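Local coordinates for protein acetyltransferase (Agrobacterium tumefaciens, PDB 2DXQ) that probably transfers an acetyl group from acetyl-CoA to an acceptor not yet identified, as a member of the GNAT acetyltransferase family, at residues A5-A11 against I53-N59; L16-L20 against L33-G39; T65-V71 against A82-V88. All coordinates share one frame; numbering follows the deposited sequence.

Contact 1 (A5-A11 against I53-N59)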
loop_
_atom_site.group_PDB
_atom_site.type_symbol
_atom_site.label_atom_id
_atom_site.label_comp_id
_atom_site.label_asym_id
_atom_site.label_seq_id
_atom_site.Cartn_x
_atom_site.Cartn_y
_atom_site.Cartn_z
ATOM N N ALA A 5 11.362 -25.208 -16.957
ATOM C CA ALA A 5 12.460 -24.273 -17.154
ATOM C C ALA A 5 12.075 -22.847 -16.784
ATOM O O ALA A 5 12.922 -22.062 -16.375
ATOM C CB ALA A 5 12.925 -24.319 -18.595
ATOM N N ILE A 6 10.808 -22.507 -16.988
ATOM C CA ILE A 6 10.309 -21.176 -16.631
ATOM C C ILE A 6 9.047 -21.388 -15.826
ATOM O O ILE A 6 8.147 -22.128 -16.247
ATOM C CB ILE A 6 10.016 -20.289 -17.875
ATOM C CG1 ILE A 6 11.312 -19.959 -18.623
ATOM C CG2 ILE A 6 9.294 -18.972 -17.462
ATOM C CD1 ILE A 6 11.107 -19.321 -19.963
ATOM N N SER A 7 8.975 -20.751 -14.661
ATOM C CA SER A 7 7.775 -20.840 -13.865
ATOM C C SER A 7 7.426 -19.512 -13.189
ATOM O O SER A 7 8.190 -18.550 -13.244
ATOM C CB SER A 7 7.897 -21.955 -12.840
ATOM O OG SER A 7 6.644 -22.178 -12.245
ATOM N N LEU A 8 6.259 -19.491 -12.563
ATOM C CA LEU A 8 5.725 -18.320 -11.884
ATOM C C LEU A 8 4.941 -18.884 -10.708
ATOM O O LEU A 8 4.083 -19.750 -10.896
ATOM C CB LEU A 8 4.796 -17.589 -12.846
ATOM C CG LEU A 8 3.890 -16.480 -12.319
ATOM C CD1 LEU A 8 4.680 -15.229 -12.092
ATOM C CD2 LEU A 8 2.788 -16.237 -13.337
ATOM N N ARG A 9 5.230 -18.402 -9.502
ATOM C CA ARG A 9 4.566 -18.896 -8.297
ATOM C C ARG A 9 4.727 -17.904 -7.157
ATOM O O ARG A 9 5.518 -16.970 -7.256
ATOM C CB ARG A 9 5.158 -20.239 -7.885
ATOM C CG ARG A 9 6.666 -20.236 -7.757
ATOM C CD ARG A 9 7.181 -21.599 -7.279
ATOM N NE ARG A 9 8.640 -21.602 -7.169
ATOM C CZ ARG A 9 9.309 -21.087 -6.147
ATOM N NH1 ARG A 9 8.655 -20.509 -5.142
ATOM N NH2 ARG A 9 10.630 -21.142 -6.132
ATOM N N ALA A 10 3.972 -18.119 -6.085
ATOM C CA ALA A 10 4.200 -17.412 -4.843
ATOM C C ALA A 10 5.485 -17.929 -4.224
ATOM O O ALA A 10 5.828 -19.119 -4.366
ATOM C CB ALA A 10 3.026 -17.611 -3.871
ATOM N N ALA A 11 6.198 -17.032 -3.547
ATOM C CA ALA A 11 7.389 -17.400 -2.792
ATOM C C ALA A 11 6.999 -18.162 -1.536
ATOM O O ALA A 11 5.881 -18.015 -1.021
ATOM C CB ALA A 11 8.197 -16.155 -2.419
ATOM N N ILE A 53 4.235 -12.575 -2.079
ATOM C CA ILE A 53 5.423 -12.253 -2.865
ATOM C C ILE A 53 5.405 -13.237 -4.038
ATOM O O ILE A 53 5.388 -14.449 -3.821
ATOM C CB ILE A 53 6.743 -12.469 -2.073
ATOM C CG1 ILE A 53 6.797 -11.636 -0.785
ATOM C CG2 ILE A 53 7.958 -12.151 -2.983
ATOM C CD1 ILE A 53 7.933 -12.074 0.204
ATOM N N PHE A 54 5.400 -12.720 -5.270
ATOM C CA PHE A 54 5.445 -13.572 -6.449
ATOM C C PHE A 54 6.842 -13.565 -7.036
ATOM O O PHE A 54 7.506 -12.540 -6.991
ATOM C CB PHE A 54 4.444 -13.093 -7.490
ATOM C CG PHE A 54 3.023 -13.320 -7.087
ATOM C CD1 PHE A 54 2.506 -14.618 -7.039
ATOM C CD2 PHE A 54 2.212 -12.250 -6.721
ATOM C CE1 PHE A 54 1.173 -14.845 -6.648
ATOM C CE2 PHE A 54 0.892 -12.461 -6.328
ATOM C CZ PHE A 54 0.372 -13.749 -6.295
ATOM N N VAL A 55 7.279 -14.712 -7.565
ATOM C CA VAL A 55 8.553 -14.822 -8.273
ATOM C C VAL A 55 8.365 -15.461 -9.654
ATOM O O VAL A 55 7.543 -16.352 -9.818
ATOM C CB VAL A 55 9.629 -15.636 -7.480
ATOM C CG1 VAL A 55 10.146 -14.841 -6.285
ATOM C CG2 VAL A 55 9.084 -17.005 -7.006
ATOM N N ALA A 56 9.112 -14.977 -10.644
ATOM C CA ALA A 56 9.293 -15.717 -11.886
ATOM C C ALA A 56 10.611 -16.438 -11.725
ATOM O O ALA A 56 11.575 -15.874 -11.178
ATOM C CB ALA A 56 9.352 -14.764 -13.097
ATOM N N THR A 57 10.653 -17.695 -12.149
ATOM C CA THR A 57 11.866 -18.478 -11.972
ATOM C C THR A 57 12.339 -18.969 -13.323
ATOM O O THR A 57 11.531 -19.198 -14.219
ATOM C CB THR A 57 11.680 -19.707 -11.032
ATOM O OG1 THR A 57 10.683 -20.568 -11.586
ATOM C CG2 THR A 57 11.267 -19.285 -9.612
ATOM N N GLU A 58 13.656 -19.086 -13.455
ATOM C CA GLU A 58 14.283 -19.629 -14.651
ATOM C C GLU A 58 15.244 -20.728 -14.183
ATOM O O GLU A 58 16.168 -20.444 -13.405
ATOM C CB GLU A 58 15.032 -18.491 -15.350
ATOM C CG GLU A 58 15.652 -18.816 -16.723
ATOM C CD GLU A 58 16.705 -17.810 -17.102
ATOM O OE1 GLU A 58 16.367 -16.805 -17.765
ATOM O OE2 GLU A 58 17.889 -17.997 -16.719
ATOM N N ASN A 59 15.021 -21.973 -14.621
ATOM C CA ASN A 59 15.782 -23.127 -14.092
ATOM C C ASN A 59 15.751 -23.141 -12.560
ATOM O O ASN A 59 16.759 -23.450 -11.912
ATOM C CB ASN A 59 17.241 -23.096 -14.563
ATOM C CG ASN A 59 17.373 -22.861 -16.045
ATOM O OD1 ASN A 59 18.045 -21.922 -16.483
ATOM N ND2 ASN A 59 16.717 -23.695 -16.821
HETATM O O HOH W 1 12.019 -22.403 -13.109
HETATM O O HOH W 2 9.913 -22.656 -9.555
HETATM O O HOH W 3 4.333 -14.988 -0.407
#
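Ser7 and Arg9 pair with Thr57 and Val55 in an antiparallel ladder whose strand axes, 6-10 and 53-58, come within 4.6 Å at 161°. Each of these two pairs is joined by two backbone hydrogen bonds. Asn59 N and Ala11 N continue the ladder at its ends, giving to Ala5 O and Ile53 O. The side chains of Ser7, Arg9, Val55 and Thr57 share one face of the sheet. With chi1 at 52°, Arg9 CG sits between its backbone N and carbonyl carbon. From there the chain runs extended to NE, alongside Val55. Val55 CG2 touches one face of the guanidinium, 4.0 Å from Arg9 NH1. Water 2 lies at the guanidinium edge, in plane, 2.9 Å from Arg9 NE and 3.0 Å from Thr57 OG1. Arg9 NH1 also gives a bent bond of 3.2 Å to Ala10 O and forms a salt bridge with Asp15. Several partners thus fix the rotation of this group. Thr57 OG1 packs against Ser7 CB at 3.4 Å. The other face carries Leu8 and Ala56. Leu8 CD1 rests 3.8 Å from Val55 O, and its side chain meets helix 98-112. The Phe54 ring turns its edge to Arg9 O and stands edge-to-face with His105. The pairing is that of the first two strands of the GNAT fold, with strand 6-10 at the margin of the sheet within the chain.

Contact 2 (L16-L20 against L33-G39)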
loop_
_atom_site.group_PDB
_atom_site.type_symbol
_atom_site.label_atom_id
_atom_site.label_comp_id
_atom_site.label_asym_id
_atom_site.label_seq_id
_atom_site.Cartn_x
_atom_site.Cartn_y
_atom_site.Cartn_z
ATOM N N LEU A 16 14.006 -17.533 0.303
ATOM C CA LEU A 16 14.596 -16.355 0.916
ATOM C C LEU A 16 15.956 -15.941 0.352
ATOM O O LEU A 16 16.134 -14.756 0.040
ATOM C CB LEU A 16 14.590 -16.472 2.461
ATOM C CG LEU A 16 15.028 -15.228 3.239
ATOM C CD1 LEU A 16 14.289 -13.961 2.774
ATOM C CD2 LEU A 16 14.818 -15.476 4.754
ATOM N N PRO A 17 16.934 -16.885 0.219
ATOM C CA PRO A 17 18.215 -16.479 -0.378
ATOM C C PRO A 17 18.063 -15.805 -1.750
ATOM O O PRO A 17 18.664 -14.751 -1.998
ATOM C CB PRO A 17 18.982 -17.812 -0.499
ATOM C CG PRO A 17 18.435 -18.643 0.589
ATOM C CD PRO A 17 16.958 -18.305 0.630
ATOM N N GLY A 18 17.244 -16.403 -2.619
ATOM C CA GLY A 18 17.011 -15.870 -3.968
ATOM C C GLY A 18 16.342 -14.506 -3.984
ATOM O O GLY A 18 16.718 -13.633 -4.767
ATOM N N LEU A 19 15.369 -14.314 -3.097
ATOM C CA LEU A 19 14.699 -13.021 -2.929
ATOM C C LEU A 19 15.660 -11.959 -2.439
ATOM O O LEU A 19 15.650 -10.830 -2.922
ATOM C CB LEU A 19 13.553 -13.148 -1.932
ATOM C CG LEU A 19 12.257 -13.719 -2.487
ATOM C CD1 LEU A 19 11.294 -13.988 -1.327
ATOM C CD2 LEU A 19 11.662 -12.752 -3.507
ATOM N N LEU A 20 16.510 -12.315 -1.484
ATOM C CA LEU A 20 17.487 -11.338 -0.994
ATOM C C LEU A 20 18.436 -10.884 -2.112
ATOM O O LEU A 20 18.776 -9.702 -2.213
ATOM C CB LEU A 20 18.249 -11.888 0.226
ATOM C CG LEU A 20 17.433 -12.073 1.519
ATOM C CD1 LEU A 20 18.263 -12.808 2.569
ATOM C CD2 LEU A 20 17.008 -10.691 2.072
ATOM N N LEU A 33 21.599 -8.365 3.857
ATOM C CA LEU A 33 21.024 -9.177 4.927
ATOM C C LEU A 33 21.263 -10.645 4.644
ATOM O O LEU A 33 21.119 -11.093 3.507
ATOM C CB LEU A 33 19.508 -8.961 5.012
ATOM C CG LEU A 33 18.999 -7.588 5.415
ATOM C CD1 LEU A 33 17.483 -7.629 5.433
ATOM C CD2 LEU A 33 19.536 -7.179 6.777
ATOM N N THR A 34 21.640 -11.397 5.675
ATOM C CA THR A 34 21.751 -12.843 5.522
ATOM C C THR A 34 20.362 -13.470 5.631
ATOM O O THR A 34 19.413 -12.840 6.103
ATOM C CB THR A 34 22.657 -13.435 6.605
ATOM O OG1 THR A 34 22.031 -13.243 7.885
ATOM C CG2 THR A 34 24.006 -12.729 6.583
ATOM N N THR A 35 20.242 -14.713 5.181
ATOM C CA THR A 35 19.015 -15.464 5.325
ATOM C C THR A 35 18.600 -15.508 6.809
ATOM O O THR A 35 17.413 -15.396 7.148
ATOM C CB THR A 35 19.197 -16.874 4.710
ATOM O OG1 THR A 35 19.521 -16.721 3.318
ATOM C CG2 THR A 35 17.946 -17.675 4.818
ATOM N N GLN A 36 19.588 -15.623 7.698
ATOM C CA GLN A 36 19.298 -15.659 9.134
ATOM C C GLN A 36 18.722 -14.331 9.637
ATOM O O GLN A 36 17.715 -14.332 10.350
ATOM C CB GLN A 36 20.551 -16.038 9.943
ATOM C CG GLN A 36 20.951 -17.506 9.794
ATOM C CD GLN A 36 21.531 -17.815 8.425
ATOM O OE1 GLN A 36 22.182 -16.968 7.819
ATOM N NE2 GLN A 36 21.290 -19.040 7.929
ATOM N N GLU A 37 19.360 -13.226 9.259
ATOM C CA GLU A 37 18.906 -11.870 9.642
ATOM C C GLU A 37 17.512 -11.569 9.111
ATOM O O GLU A 37 16.734 -10.841 9.745
ATOM C CB GLU A 37 19.875 -10.807 9.118
ATOM C CG GLU A 37 21.186 -10.733 9.914
ATOM C CD GLU A 37 22.239 -9.867 9.264
ATOM O OE1 GLU A 37 22.214 -9.692 8.018
ATOM O OE2 GLU A 37 23.134 -9.380 10.000
ATOM N N ALA A 38 17.199 -12.131 7.942
ATOM C CA ALA A 38 15.952 -11.827 7.262
ATOM C C ALA A 38 14.813 -12.773 7.616
ATOM O O ALA A 38 13.676 -12.530 7.234
ATOM C CB ALA A 38 16.182 -11.781 5.715
ATOM N N GLY A 39 15.107 -13.834 8.370
ATOM C CA GLY A 39 14.149 -14.925 8.587
ATOM C C GLY A 39 12.864 -14.532 9.301
ATOM O O GLY A 39 11.768 -14.954 8.906
#
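Leu20 N donates to Leu16 O at 2.9 Å. This one-turn bond of helix 16-26 sets the two leucines on the same side, and both press on the start of helix 35-47. The contact joins the first two helices of the GNAT fold at a corner. The short helical segments 16-20 and 35-39 stand nearly perpendicular, at 97°, with their axes 10.1 Å apart. No hydrogen bond crosses between them. Leu16 extends CD2 over the first turn of the second helix, 3.5 Å from Thr35 O and 3.8 Å from Thr35 CG2. With CG anti to the backbone N (chi1 -173°), Leu16 reaches toward the second helix and runs past Thr35 CG2, the two side chains pointing opposite ways. On the outer side, the Pro17 ring brings CG to within 3.5 Å of Thr35 OG1. Both methyls of Leu20 touch Ala38 CB. CD2 also reaches Leu33 CB, while CD1 in addition approaches the backbone just before the helix. That backbone is held by a capping box. Glu37 N gives to Thr34 OG1 at 3.0 Å, and Thr34 N gives back to Glu37 OE1. The carboxylate oxygen is met on its anti side, 28° out of plane. The box therefore fixes the helix start on which Leu20 rests. Leu74 of the second subunit packs on Leu16, Leu33 and Ala38, so the corner also belongs to the dimer interface. Leu20 CD1 lies 3.5 Å from Leu33 O and 3.7 Å from Thr34 O.

Contact 3 (T65-V71 against A82-V88)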
loop_
_atom_site.group_PDB
_atom_site.type_symbol
_atom_site.label_atom_id
_atom_site.label_comp_id
_atom_site.label_asym_id
_atom_site.label_seq_id
_atom_site.Cartn_x
_atom_site.Cartn_y
_atom_site.Cartn_z
ATOM N N THR A 65 10.558 -10.440 -9.311
ATOM C CA THR A 65 9.630 -10.521 -8.186
ATOM C C THR A 65 8.762 -9.272 -8.133
ATOM O O THR A 65 9.131 -8.218 -8.663
ATOM C CB THR A 65 10.383 -10.722 -6.834
ATOM O OG1 THR A 65 9.440 -10.910 -5.764
ATOM C CG2 THR A 65 11.244 -9.537 -6.510
ATOM N N ALA A 66 7.583 -9.433 -7.538
ATOM C CA ALA A 66 6.693 -8.317 -7.191
ATOM C C ALA A 66 5.898 -8.770 -5.980
ATOM O O ALA A 66 5.519 -9.949 -5.888
ATOM C CB ALA A 66 5.755 -8.013 -8.344
ATOM N N THR A 67 5.609 -7.832 -5.079
ATOM C CA THR A 67 4.828 -8.151 -3.890
ATOM C C THR A 67 3.448 -7.515 -4.014
ATOM O O THR A 67 3.330 -6.320 -4.306
ATOM C CB THR A 67 5.532 -7.639 -2.623
ATOM O OG1 THR A 67 6.836 -8.243 -2.521
ATOM C CG2 THR A 67 4.681 -7.923 -1.354
ATOM N N LEU A 68 2.419 -8.325 -3.787
ATOM C CA LEU A 68 1.044 -7.865 -3.840
ATOM C C LEU A 68 0.526 -7.684 -2.425
ATOM O O LEU A 68 0.690 -8.570 -1.586
ATOM C CB LEU A 68 0.173 -8.888 -4.569
ATOM C CG LEU A 68 -1.323 -8.600 -4.651
ATOM C CD1 LEU A 68 -1.612 -7.304 -5.437
ATOM C CD2 LEU A 68 -1.996 -9.819 -5.306
ATOM N N LEU A 69 -0.116 -6.544 -2.180
ATOM C CA LEU A 69 -0.718 -6.261 -0.875
ATOM C C LEU A 69 -2.204 -6.015 -1.104
ATOM O O LEU A 69 -2.588 -5.015 -1.705
ATOM C CB LEU A 69 -0.076 -5.021 -0.236
ATOM C CG LEU A 69 1.457 -4.935 -0.246
ATOM C CD1 LEU A 69 1.915 -3.547 0.182
ATOM C CD2 LEU A 69 2.047 -6.011 0.674
ATOM N N ILE A 70 -3.038 -6.934 -0.643
ATOM C CA ILE A 70 -4.492 -6.787 -0.781
ATOM C C ILE A 70 -5.032 -6.319 0.561
ATOM O O ILE A 70 -4.700 -6.898 1.602
ATOM C CB ILE A 70 -5.183 -8.111 -1.194
ATOM C CG1 ILE A 70 -4.709 -8.547 -2.590
ATOM C CG2 ILE A 70 -6.714 -7.934 -1.188
ATOM C CD1 ILE A 70 -5.129 -10.001 -2.981
ATOM N N VAL A 71 -5.858 -5.277 0.520
ATOM C CA VAL A 71 -6.252 -4.544 1.738
ATOM C C VAL A 71 -7.777 -4.537 1.880
ATOM O O VAL A 71 -8.472 -4.139 0.950
ATOM C CB VAL A 71 -5.759 -3.073 1.676
ATOM C CG1 VAL A 71 -5.964 -2.379 3.041
ATOM C CG2 VAL A 71 -4.277 -2.985 1.248
ATOM N N ALA A 82 -5.604 -2.832 -3.768
ATOM C CA ALA A 82 -4.295 -3.451 -3.655
ATOM C C ALA A 82 -3.188 -2.494 -4.030
ATOM O O ALA A 82 -3.409 -1.557 -4.803
ATOM C CB ALA A 82 -4.224 -4.690 -4.544
ATOM N N PHE A 83 -2.002 -2.745 -3.478
ATOM C CA PHE A 83 -0.768 -2.109 -3.939
ATOM C C PHE A 83 0.170 -3.181 -4.460
ATOM O O PHE A 83 0.136 -4.343 -4.003
ATOM C CB PHE A 83 -0.041 -1.440 -2.784
ATOM C CG PHE A 83 -0.781 -0.287 -2.175
ATOM C CD1 PHE A 83 -0.653 0.984 -2.706
ATOM C CD2 PHE A 83 -1.581 -0.482 -1.060
ATOM C CE1 PHE A 83 -1.335 2.062 -2.138
ATOM C CE2 PHE A 83 -2.255 0.591 -0.469
ATOM C CZ PHE A 83 -2.129 1.864 -1.012
ATOM N N ILE A 84 1.045 -2.782 -5.369
ATOM C CA ILE A 84 2.162 -3.647 -5.773
ATOM C C ILE A 84 3.478 -2.967 -5.423
ATOM O O ILE A 84 3.664 -1.774 -5.714
ATOM C CB ILE A 84 2.079 -4.030 -7.268
ATOM C CG1 ILE A 84 0.888 -4.979 -7.481
ATOM C CG2 ILE A 84 3.381 -4.711 -7.737
ATOM C CD1 ILE A 84 0.636 -5.321 -8.944
ATOM N N GLU A 85 4.368 -3.713 -4.772
ATOM C CA GLU A 85 5.614 -3.149 -4.265
ATOM C C GLU A 85 6.820 -4.025 -4.568
ATOM O O GLU A 85 6.683 -5.188 -4.934
ATOM C CB GLU A 85 5.519 -2.939 -2.746
ATOM C CG GLU A 85 5.039 -1.522 -2.358
ATOM C CD GLU A 85 6.034 -0.453 -2.769
ATOM O OE1 GLU A 85 7.183 -0.809 -3.128
ATOM O OE2 GLU A 85 5.671 0.745 -2.764
ATOM N N ASN A 86 7.998 -3.429 -4.416
ATOM C CA ASN A 86 9.284 -4.108 -4.562
ATOM C C ASN A 86 9.393 -4.972 -5.810
ATOM O O ASN A 86 9.708 -6.170 -5.757
ATOM C CB ASN A 86 9.667 -4.855 -3.298
ATOM C CG ASN A 86 9.916 -3.910 -2.139
ATOM O OD1 ASN A 86 10.450 -2.807 -2.329
ATOM N ND2 ASN A 86 9.517 -4.317 -0.950
ATOM N N VAL A 87 9.138 -4.325 -6.937
ATOM C CA VAL A 87 9.266 -4.999 -8.221
ATOM C C VAL A 87 10.725 -4.943 -8.667
ATOM O O VAL A 87 11.322 -3.860 -8.725
ATOM C CB VAL A 87 8.384 -4.297 -9.266
ATOM C CG1 VAL A 87 8.605 -4.894 -10.628
ATOM C CG2 VAL A 87 6.916 -4.404 -8.860
ATOM N N VAL A 88 11.298 -6.102 -8.994
ATOM C CA VAL A 88 12.661 -6.113 -9.499
ATOM C C VAL A 88 12.871 -7.139 -10.578
ATOM O O VAL A 88 12.293 -8.222 -10.545
ATOM C CB VAL A 88 13.756 -6.177 -8.369
ATOM C CG1 VAL A 88 13.370 -7.038 -7.219
ATOM C CG2 VAL A 88 15.151 -6.525 -8.897
HETATM O O HOH W 4 8.887 -8.527 -4.295
HETATM O O HOH W 5 8.150 -6.683 -0.627
#
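Leu68 CD1 sits between Ala82 CB at 3.8 Å and Ile84 CG1 at 4.0 Å, where strands 65-71 and 82-88 run antiparallel. This is the tight part of the contact. The face shared by Leu68, Ala82 and Ile84 is packed by apolar side chains and buried under helix 98-112. The side around Asn86 is looser and holds two waters. Water 4 joins Thr65 OG1, Thr67 OG1 and Asn86 O, which it meets at 2.9 Å. Water 5 links Thr67 OG1 to Asn86 ND2, each at 2.8 Å. Thr65 OG1 also bonds Phe54 O, and Asn86 ND2 bonds Asn73 of the second subunit. The Phe83 ring takes Val71 CG2 at its edge and stacks on Phe83 of the second subunit. At the watered end the ladder has a beta bulge. The register shifts by one between Thr65-Val88 and Thr67-Glu85, and Asn86 takes positive backbone angles (47°/55°). Asn86 N turns to Glu85 OE1 at 3.0 Å. A bulge in the fourth strand is a hallmark of the GNAT fold, where it helps to form the acetyl-CoA site, probably here too.

How the contacts relate
From the N terminus, strand 6-10 leads through helices 16-26 and 35-47 to strand 51-58. Contact 1 closes this long loop. Contact 2 closes the short link between helices 16-26 and 35-47, inside the span of contact 1, before the chain returns to the sheet. Strand 61-71 then follows, and contact 3 closes a shorter loop that holds helix 75-78. Contacts 1 and 3 come in series and share one sheet, since strands 51-58 and 61-71 are neighbours in it. Leu19 of helix 16-26 reaches both strand contacts: its CD2 lies 3.8 Å from Ile53 CG2 and 3.7 Å from Thr65 OG1. Contacts 2 and 3 both reach the second subunit, whereas contact 1 does not.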